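Local coordinates for protein succinate--CoA ligase subunit alpha (Campylobacter jejuni, PDB 6MEL) that forms the alpha subunit of a two-subunit CoA-ligase, joining a Rossmann-type domain to a second alpha/beta domain built on a mixed beta sheet, at residues 2-11 against 127-135; 230-238 against 259-267. All coordinates share one frame; numbering follows the deposited sequence.

How the contacts relate
Both contacts reach the same mixed sheet of the second alpha/beta domain, but near its two ends. Contact 1 meets it at the hairpin of strands 126-129 and 133-136, the latter an outermost strand within this chain, and ties it to the N-terminal lead-in of the Rossmann-type sheet. Contact 2 packs strand 230-235, next to the other outermost strand, 272-273, against helix 259-268. The centres of contact 1 and contact 2 are about 29 Å apart, on opposite sides of the chain's centre. The nearest atoms of contact 1 and contact 2 are about 12 Å apart. Contact 1 thus joins two domains, whereas contact 2 lies within one and also borders the other protein chain of the assembly.

Contact 1 of 2, residues 2-11 against 127-135; sequences SILVNKNTKV and IITSEECKL
Val-5 lays its CG2 methyl over the sulfur of Cys-133, with SG 3.6 Å from CG2, and the same methyl comes within 3.9 Å of Ile-127 CD1. It can do so because CG2 sits between the backbone N and the carbonyl carbon (chi1 to CG1 -64°), which turns it into the hairpin; a short, branched, apolar residue suits this buried place between Ile-127, Cys-133 and Leu-135. Ile-127 also receives Leu-4, whose side chain crosses it at about a right angle. Thr-129 slides past Val-5 in the opposite direction and brings OG1 to 3.0 Å from Val-5 O. The hydroxyl is hydrogen-bonded to Thr-174 OG1 of the adjacent strand 172-177; its single proton may go to either neighbour, so a bond to Val-5 O is not certain. Thr-129 CG2 presses on Ser-2 CB at a tight 3.4 Å.

At the hairpin's turn, Glu-132 and Cys-133 both face Thr-129 in a classic beta bulge, their two amides gripping Thr-129 O. Glu-132, in the bulge, starts toward the loop, and its OE1 accepts from Lys-7 N at 3.1 Å; the bond is fairly straight (158°), but meets the carboxylate on its anti side, 35° out of plane. That loop is stiffened internally: Asn-6 OD1 takes the amide of Asn-8 in an Asx turn within a type I beta turn, and Thr-9 OG1 accepts from Asn-6 N. Beyond it, Val-11 and Leu-135 reach toward each other tip to tip, CG2 to CD2 3.7 Å, and both also touch strand 68-71, on Leu-70 and Val-68 respectively. The result is an interdomain junction: a bulged beta hairpin at the edge of one alpha/beta sheet, covered by the segment leading into the first strand of a Rossmann-type fold.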
loop_
_atom_site.group_PDB
_atom_site.type_symbol
_atom_site.label_atom_id
_atom_site.label_comp_id
_atom_site.label_asym_id
_atom_site.label_seq_id
_atom_site.Cartn_x
_atom_site.Cartn_y
_atom_site.Cartn_z
ATOM N N SER A 2 -22.446 2.489 20.790
ATOM C CA SER A 2 -21.498 1.561 20.188
ATOM C C SER A 2 -22.119 1.036 18.890
ATOM O O SER A 2 -23.362 1.145 18.674
ATOM C CB SER A 2 -21.202 0.433 21.154
ATOM O OG SER A 2 -22.347 -0.398 21.236
ATOM N N ILE A 3 -21.265 0.512 18.004
ATOM C CA ILE A 3 -21.738 -0.105 16.747
ATOM C C ILE A 3 -21.077 -1.471 16.592
ATOM O O ILE A 3 -19.996 -1.670 17.104
ATOM C CB ILE A 3 -21.495 0.801 15.518
ATOM C CG1 ILE A 3 -20.006 0.998 15.211
ATOM C CG2 ILE A 3 -22.240 2.125 15.669
ATOM C CD1 ILE A 3 -19.741 1.740 13.923
ATOM N N LEU A 4 -21.785 -2.364 15.887
ATOM C CA LEU A 4 -21.336 -3.634 15.299
ATOM C C LEU A 4 -21.036 -4.720 16.339
ATOM O O LEU A 4 -21.297 -5.853 16.102
ATOM C CB LEU A 4 -20.117 -3.395 14.402
ATOM C CG LEU A 4 -20.403 -2.580 13.135
ATOM C CD1 LEU A 4 -19.132 -2.379 12.344
ATOM C CD2 LEU A 4 -21.459 -3.287 12.271
ATOM N N VAL A 5 -20.331 -4.396 17.411
ATOM C CA VAL A 5 -19.934 -5.417 18.346
ATOM C C VAL A 5 -20.146 -4.856 19.752
ATOM O O VAL A 5 -20.103 -3.615 19.978
ATOM C CB VAL A 5 -18.478 -5.872 18.157
ATOM C CG1 VAL A 5 -18.252 -6.546 16.802
ATOM C CG2 VAL A 5 -17.489 -4.725 18.372
ATOM N N ASN A 6 -20.329 -5.794 20.680
ATOM C CA ASN A 6 -20.517 -5.490 22.106
ATOM C C ASN A 6 -20.135 -6.716 22.934
ATOM O O ASN A 6 -19.657 -7.726 22.402
ATOM C CB ASN A 6 -21.944 -5.030 22.393
ATOM C CG ASN A 6 -22.960 -6.135 22.181
ATOM O OD1 ASN A 6 -22.718 -7.318 22.421
ATOM N ND2 ASN A 6 -24.140 -5.745 21.766
ATOM N N LYS A 7 -20.328 -6.620 24.256
ATOM C CA LYS A 7 -19.790 -7.631 25.188
ATOM C C LYS A 7 -20.389 -9.018 24.947
ATOM O O LYS A 7 -19.757 -9.995 25.346
ATOM C CB LYS A 7 -20.057 -7.246 26.648
ATOM C CG LYS A 7 -21.528 -7.195 27.014
ATOM C CD LYS A 7 -21.802 -6.562 28.348
ATOM C CE LYS A 7 -23.129 -5.839 28.324
ATOM N NZ LYS A 7 -23.756 -5.849 29.665
ATOM N N ASN A 8 -21.571 -9.095 24.309
ATOM C CA ASN A 8 -22.269 -10.351 24.077
ATOM C C ASN A 8 -21.934 -10.933 22.705
ATOM O O ASN A 8 -22.205 -12.086 22.482
ATOM C CB ASN A 8 -23.793 -10.193 24.177
ATOM C CG ASN A 8 -24.200 -9.743 25.571
ATOM O OD1 ASN A 8 -23.630 -10.190 26.572
ATOM N ND2 ASN A 8 -25.096 -8.776 25.640
ATOM N N THR A 9 -21.384 -10.131 21.785
ATOM C CA THR A 9 -21.128 -10.665 20.426
ATOM C C THR A 9 -20.279 -11.952 20.540
ATOM O O THR A 9 -19.205 -11.926 21.078
ATOM C CB THR A 9 -20.382 -9.631 19.576
ATOM O OG1 THR A 9 -21.077 -8.382 19.638
ATOM C CG2 THR A 9 -20.202 -10.095 18.147
ATOM N N LYS A 10 -20.733 -13.051 19.964
ATOM C CA LYS A 10 -19.948 -14.271 19.915
ATOM C C LYS A 10 -18.942 -14.214 18.770
ATOM O O LYS A 10 -19.336 -13.954 17.625
ATOM C CB LYS A 10 -20.869 -15.464 19.695
ATOM C CG LYS A 10 -21.936 -15.611 20.774
ATOM C CD LYS A 10 -22.350 -17.042 21.026
ATOM C CE LYS A 10 -23.842 -17.239 20.952
ATOM N NZ LYS A 10 -24.262 -17.175 19.532
ATOM N N VAL A 11 -17.686 -14.545 19.089
ATOM C CA VAL A 11 -16.576 -14.407 18.179
ATOM C C VAL A 11 -15.812 -15.723 18.104
ATOM O O VAL A 11 -15.449 -16.248 19.143
ATOM C CB VAL A 11 -15.612 -13.308 18.666
ATOM C CG1 VAL A 11 -14.370 -13.223 17.775
ATOM C CG2 VAL A 11 -16.307 -11.956 18.796
ATOM N N ILE A 127 -11.491 -3.862 15.654
ATOM C CA ILE A 127 -12.602 -3.032 16.127
ATOM C C ILE A 127 -12.655 -3.137 17.649
ATOM O O ILE A 127 -12.351 -4.189 18.211
ATOM C CB ILE A 127 -13.941 -3.413 15.459
ATOM C CG1 ILE A 127 -15.116 -2.577 15.970
ATOM C CG2 ILE A 127 -14.241 -4.892 15.618
ATOM C CD1 ILE A 127 -16.384 -2.753 15.145
ATOM N N ILE A 128 -13.005 -2.027 18.312
ATOM C CA ILE A 128 -13.098 -2.029 19.761
ATOM C C ILE A 128 -14.307 -1.205 20.158
ATOM O O ILE A 128 -14.492 -0.085 19.664
ATOM C CB ILE A 128 -11.802 -1.527 20.453
ATOM C CG1 ILE A 128 -11.960 -1.512 21.977
ATOM C CG2 ILE A 128 -11.363 -0.146 19.960
ATOM C CD1 ILE A 128 -10.676 -1.483 22.746
ATOM N N THR A 129 -15.089 -1.766 21.082
ATOM C CA THR A 129 -16.133 -1.034 21.788
ATOM C C THR A 129 -15.648 -0.850 23.233
ATOM O O THR A 129 -15.543 -1.821 23.978
ATOM C CB THR A 129 -17.497 -1.713 21.680
ATOM O OG1 THR A 129 -17.924 -1.577 20.328
ATOM C CG2 THR A 129 -18.549 -1.108 22.608
ATOM N N SER A 130 -15.325 0.400 23.575
ATOM C CA SER A 130 -14.620 0.804 24.788
ATOM C C SER A 130 -15.237 0.121 26.020
ATOM O O SER A 130 -16.432 0.128 26.187
ATOM C CB SER A 130 -14.647 2.293 24.941
ATOM O OG SER A 130 -14.114 2.927 23.810
ATOM N N GLU A 131 -14.383 -0.556 26.788
ATOM C CA GLU A 131 -14.726 -1.190 28.061
ATOM C C GLU A 131 -15.793 -2.263 27.857
ATOM O O GLU A 131 -16.422 -2.640 28.805
ATOM C CB GLU A 131 -15.204 -0.148 29.082
ATOM C CG GLU A 131 -14.141 0.883 29.464
ATOM C CD GLU A 131 -14.706 2.048 30.288
ATOM O OE1 GLU A 131 -15.752 1.849 30.921
ATOM O OE2 GLU A 131 -14.178 3.173 30.213
ATOM N N GLU A 132 -15.973 -2.787 26.634
ATOM C CA GLU A 132 -16.923 -3.878 26.450
ATOM C C GLU A 132 -16.265 -5.057 25.739
ATOM O O GLU A 132 -16.447 -6.201 26.137
ATOM C CB GLU A 132 -18.135 -3.425 25.648
ATOM C CG GLU A 132 -19.286 -2.835 26.453
ATOM C CD GLU A 132 -20.595 -2.795 25.653
ATOM O OE1 GLU A 132 -21.217 -3.896 25.400
ATOM O OE2 GLU A 132 -20.988 -1.671 25.235
ATOM N N CYS A 133 -15.604 -4.796 24.601
ATOM C CA CYS A 133 -15.003 -5.868 23.827
ATOM C C CYS A 133 -14.014 -5.287 22.829
ATOM O O CYS A 133 -14.119 -4.123 22.397
ATOM C CB CYS A 133 -16.042 -6.681 23.067
ATOM S SG CYS A 133 -16.856 -5.741 21.754
ATOM N N LYS A 134 -13.069 -6.125 22.444
ATOM C CA LYS A 134 -12.123 -5.756 21.411
ATOM C C LYS A 134 -11.801 -6.985 20.555
ATOM O O LYS A 134 -11.675 -8.108 21.060
ATOM C CB LYS A 134 -10.908 -5.075 22.048
ATOM C CG LYS A 134 -9.741 -5.970 22.414
ATOM C CD LYS A 134 -8.609 -5.204 23.017
ATOM C CE LYS A 134 -7.365 -6.021 23.331
ATOM N NZ LYS A 134 -6.538 -6.211 22.112
ATOM N N LEU A 135 -11.741 -6.766 19.240
ATOM C CA LEU A 135 -11.442 -7.838 18.268
ATOM C C LEU A 135 -10.265 -7.353 17.437
ATOM O O LEU A 135 -10.440 -6.560 16.491
ATOM C CB LEU A 135 -12.639 -8.095 17.360
ATOM C CG LEU A 135 -13.863 -8.817 17.931
ATOM C CD1 LEU A 135 -14.654 -7.912 18.860
ATOM C CD2 LEU A 135 -14.763 -9.243 16.800
#

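Contact 2 of 2, residues 230-238 against 259-267; sequences VVAFIAGAT and AAAKKEALK
Ile-234 and Leu-266 point at each other tip to tip, their CD1 methyls 3.8 Å apart, while Lys-263 slides past Ile-234 in the opposite direction and Lys-262 crosses it at about a right angle. The isoleucine's two branches divide the helix face: CG1 lies 3.9 Å from Lys-263 CG, and CG2, set anti to the backbone N (chi1 -52° to CG1), meets Lys-262 CD at 3.9 Å. Only the aliphatic stems of the lysines pack here; the ammonium ends extend to salt bridges, Lys-262 with Glu-215 and Lys-263 with Asp-275. Strand 230-235 and helix 259-267 run nearly antiparallel (167°), their axes 8.4 Å apart, as expected for the first two elements of the beta-alpha-beta unit completed by strand 272-273. Small residues permit the close fit. Ala-232 CB touches Leu-266 CD1 at 3.8 Å, and Ala-259 CB nestles 3.5 Å from Ala-237 N, under the turn after the strand. Gly-236, with phi 109°, makes that turn where a side chain would strike the preceding carbonyl. One water links the turn to the start of the helix, donating to Gly-236 O and accepting from Ala-259 N, while an acidic side chain of the other protein chain binds Gly-236 N.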
loop_
_atom_site.group_PDB
_atom_site.type_symbol
_atom_site.label_atom_id
_atom_site.label_comp_id
_atom_site.label_asym_id
_atom_site.label_seq_id
_atom_site.Cartn_x
_atom_site.Cartn_y
_atom_site.Cartn_z
ATOM N N VAL A 230 -18.369 15.764 12.188
ATOM C CA VAL A 230 -17.292 14.939 11.753
ATOM C C VAL A 230 -15.991 15.743 11.760
ATOM O O VAL A 230 -15.934 16.856 11.184
ATOM C CB VAL A 230 -17.558 14.381 10.354
ATOM C CG1 VAL A 230 -16.362 13.578 9.874
ATOM C CG2 VAL A 230 -18.826 13.547 10.337
ATOM N N VAL A 231 -14.960 15.165 12.396
ATOM C CA VAL A 231 -13.620 15.668 12.396
ATOM C C VAL A 231 -12.811 14.740 11.500
ATOM O O VAL A 231 -12.913 13.528 11.670
ATOM C CB VAL A 231 -13.038 15.685 13.814
ATOM C CG1 VAL A 231 -11.538 15.986 13.828
ATOM C CG2 VAL A 231 -13.771 16.662 14.715
ATOM N N ALA A 232 -11.960 15.305 10.636
ATOM C CA ALA A 232 -11.105 14.525 9.731
ATOM C C ALA A 232 -9.657 14.956 9.859
ATOM O O ALA A 232 -9.337 16.154 9.959
ATOM C CB ALA A 232 -11.540 14.618 8.299
ATOM N N PHE A 233 -8.785 13.941 9.882
ATOM C CA PHE A 233 -7.363 14.126 9.683
ATOM C C PHE A 233 -6.942 13.161 8.566
ATOM O O PHE A 233 -7.218 11.976 8.660
ATOM C CB PHE A 233 -6.531 13.863 10.947
ATOM C CG PHE A 233 -5.041 13.928 10.669
ATOM C CD1 PHE A 233 -4.403 15.148 10.491
ATOM C CD2 PHE A 233 -4.300 12.790 10.439
ATOM C CE1 PHE A 233 -3.059 15.221 10.157
ATOM C CE2 PHE A 233 -2.961 12.858 10.088
ATOM C CZ PHE A 233 -2.345 14.075 9.937
ATOM N N ILE A 234 -6.267 13.684 7.547
ATOM C CA ILE A 234 -5.832 12.940 6.405
ATOM C C ILE A 234 -4.311 12.967 6.415
ATOM O O ILE A 234 -3.740 13.979 6.139
ATOM C CB ILE A 234 -6.364 13.510 5.068
ATOM C CG1 ILE A 234 -7.882 13.718 5.070
ATOM C CG2 ILE A 234 -5.935 12.599 3.913
ATOM C CD1 ILE A 234 -8.700 12.465 5.403
ATOM N N ALA A 235 -3.683 11.818 6.679
ATOM C CA ALA A 235 -2.214 11.749 6.730
ATOM C C ALA A 235 -1.607 11.756 5.322
ATOM O O ALA A 235 -2.166 11.197 4.383
ATOM C CB ALA A 235 -1.844 10.483 7.442
ATOM N N GLY A 236 -0.416 12.338 5.189
ATOM C CA GLY A 236 0.355 12.238 3.936
ATOM C C GLY A 236 0.449 13.532 3.131
ATOM O O GLY A 236 0.825 13.483 1.981
ATOM N N ALA A 237 0.132 14.681 3.727
ATOM C CA ALA A 237 0.284 15.991 3.057
ATOM C C ALA A 237 1.684 16.141 2.479
ATOM O O ALA A 237 1.838 16.766 1.497
ATOM C CB ALA A 237 0.044 17.142 4.036
ATOM N N THR A 238 2.697 15.593 3.161
ATOM C CA THR A 238 4.097 15.748 2.787
ATOM C C THR A 238 4.592 14.522 2.024
ATOM O O THR A 238 5.760 14.451 1.698
ATOM C CB THR A 238 4.970 15.949 4.028
ATOM O OG1 THR A 238 4.743 14.863 4.949
ATOM C CG2 THR A 238 4.650 17.248 4.737
ATOM N N ALA A 259 -3.329 14.033 -0.225
ATOM C CA ALA A 259 -3.954 14.452 1.030
ATOM C C ALA A 259 -4.654 15.806 0.829
ATOM O O ALA A 259 -5.726 16.033 1.391
ATOM C CB ALA A 259 -2.934 14.524 2.133
ATOM N N ALA A 260 -4.022 16.726 0.087
ATOM C CA ALA A 260 -4.601 18.089 -0.113
ATOM C C ALA A 260 -5.983 17.972 -0.777
ATOM O O ALA A 260 -6.896 18.666 -0.370
ATOM C CB ALA A 260 -3.684 18.987 -0.951
ATOM N N ALA A 261 -6.116 17.107 -1.804
ATOM C CA ALA A 261 -7.379 16.948 -2.530
ATOM C C ALA A 261 -8.477 16.426 -1.604
ATOM O O ALA A 261 -9.615 16.846 -1.689
ATOM C CB ALA A 261 -7.222 16.048 -3.736
ATOM N N LYS A 262 -8.127 15.510 -0.701
ATOM C CA LYS A 262 -9.102 14.949 0.194
ATOM C C LYS A 262 -9.523 16.008 1.222
ATOM O O LYS A 262 -10.707 16.159 1.547
ATOM C CB LYS A 262 -8.506 13.726 0.911
ATOM C CG LYS A 262 -8.244 12.584 -0.043
ATOM C CD LYS A 262 -7.547 11.376 0.537
ATOM C CE LYS A 262 -7.323 10.367 -0.570
ATOM N NZ LYS A 262 -7.175 9.014 -0.020
ATOM N N LYS A 263 -8.533 16.675 1.813
ATOM C CA LYS A 263 -8.801 17.728 2.856
ATOM C C LYS A 263 -9.677 18.860 2.299
ATOM O O LYS A 263 -10.614 19.358 2.968
ATOM C CB LYS A 263 -7.468 18.294 3.325
ATOM C CG LYS A 263 -6.689 17.328 4.204
ATOM C CD LYS A 263 -5.296 17.814 4.523
ATOM C CE LYS A 263 -5.303 19.088 5.339
ATOM N NZ LYS A 263 -3.920 19.512 5.665
ATOM N N GLU A 264 -9.380 19.243 1.054
ATOM C CA GLU A 264 -10.116 20.330 0.369
ATOM C C GLU A 264 -11.567 19.906 0.116
ATOM O O GLU A 264 -12.475 20.689 0.334
ATOM C CB GLU A 264 -9.367 20.640 -0.919
ATOM C CG GLU A 264 -9.804 21.882 -1.662
ATOM C CD GLU A 264 -8.848 22.155 -2.822
ATOM O OE1 GLU A 264 -7.635 21.734 -2.721
ATOM O OE2 GLU A 264 -9.296 22.775 -3.821
ATOM N N ALA A 265 -11.786 18.657 -0.324
ATOM C CA ALA A 265 -13.146 18.175 -0.566
ATOM C C ALA A 265 -13.908 18.141 0.765
ATOM O O ALA A 265 -15.041 18.576 0.854
ATOM C CB ALA A 265 -13.136 16.808 -1.203
ATOM N N LEU A 266 -13.285 17.577 1.792
ATOM C CA LEU A 266 -13.942 17.456 3.100
ATOM C C LEU A 266 -14.280 18.852 3.665
ATOM O O LEU A 266 -15.371 19.094 4.163
ATOM C CB LEU A 266 -13.006 16.675 4.029
ATOM C CG LEU A 266 -12.947 15.180 3.748
ATOM C CD1 LEU A 266 -11.769 14.558 4.470
ATOM C CD2 LEU A 266 -14.249 14.508 4.154
ATOM N N LYS A 267 -13.329 19.770 3.564
ATOM C CA LYS A 267 -13.510 21.138 4.066
ATOM C C LYS A 267 -14.701 21.829 3.357
ATOM O O LYS A 267 -15.572 22.395 4.015
ATOM C CB LYS A 267 -12.231 21.939 3.868
ATOM C CG LYS A 267 -12.300 23.353 4.416
ATOM C CD LYS A 267 -10.988 24.115 4.320
ATOM C CE LYS A 267 -10.929 25.243 5.333
ATOM N NZ LYS A 267 -10.506 24.722 6.659
HETATM O O HOH W 1 -0.361 14.011 -0.469
#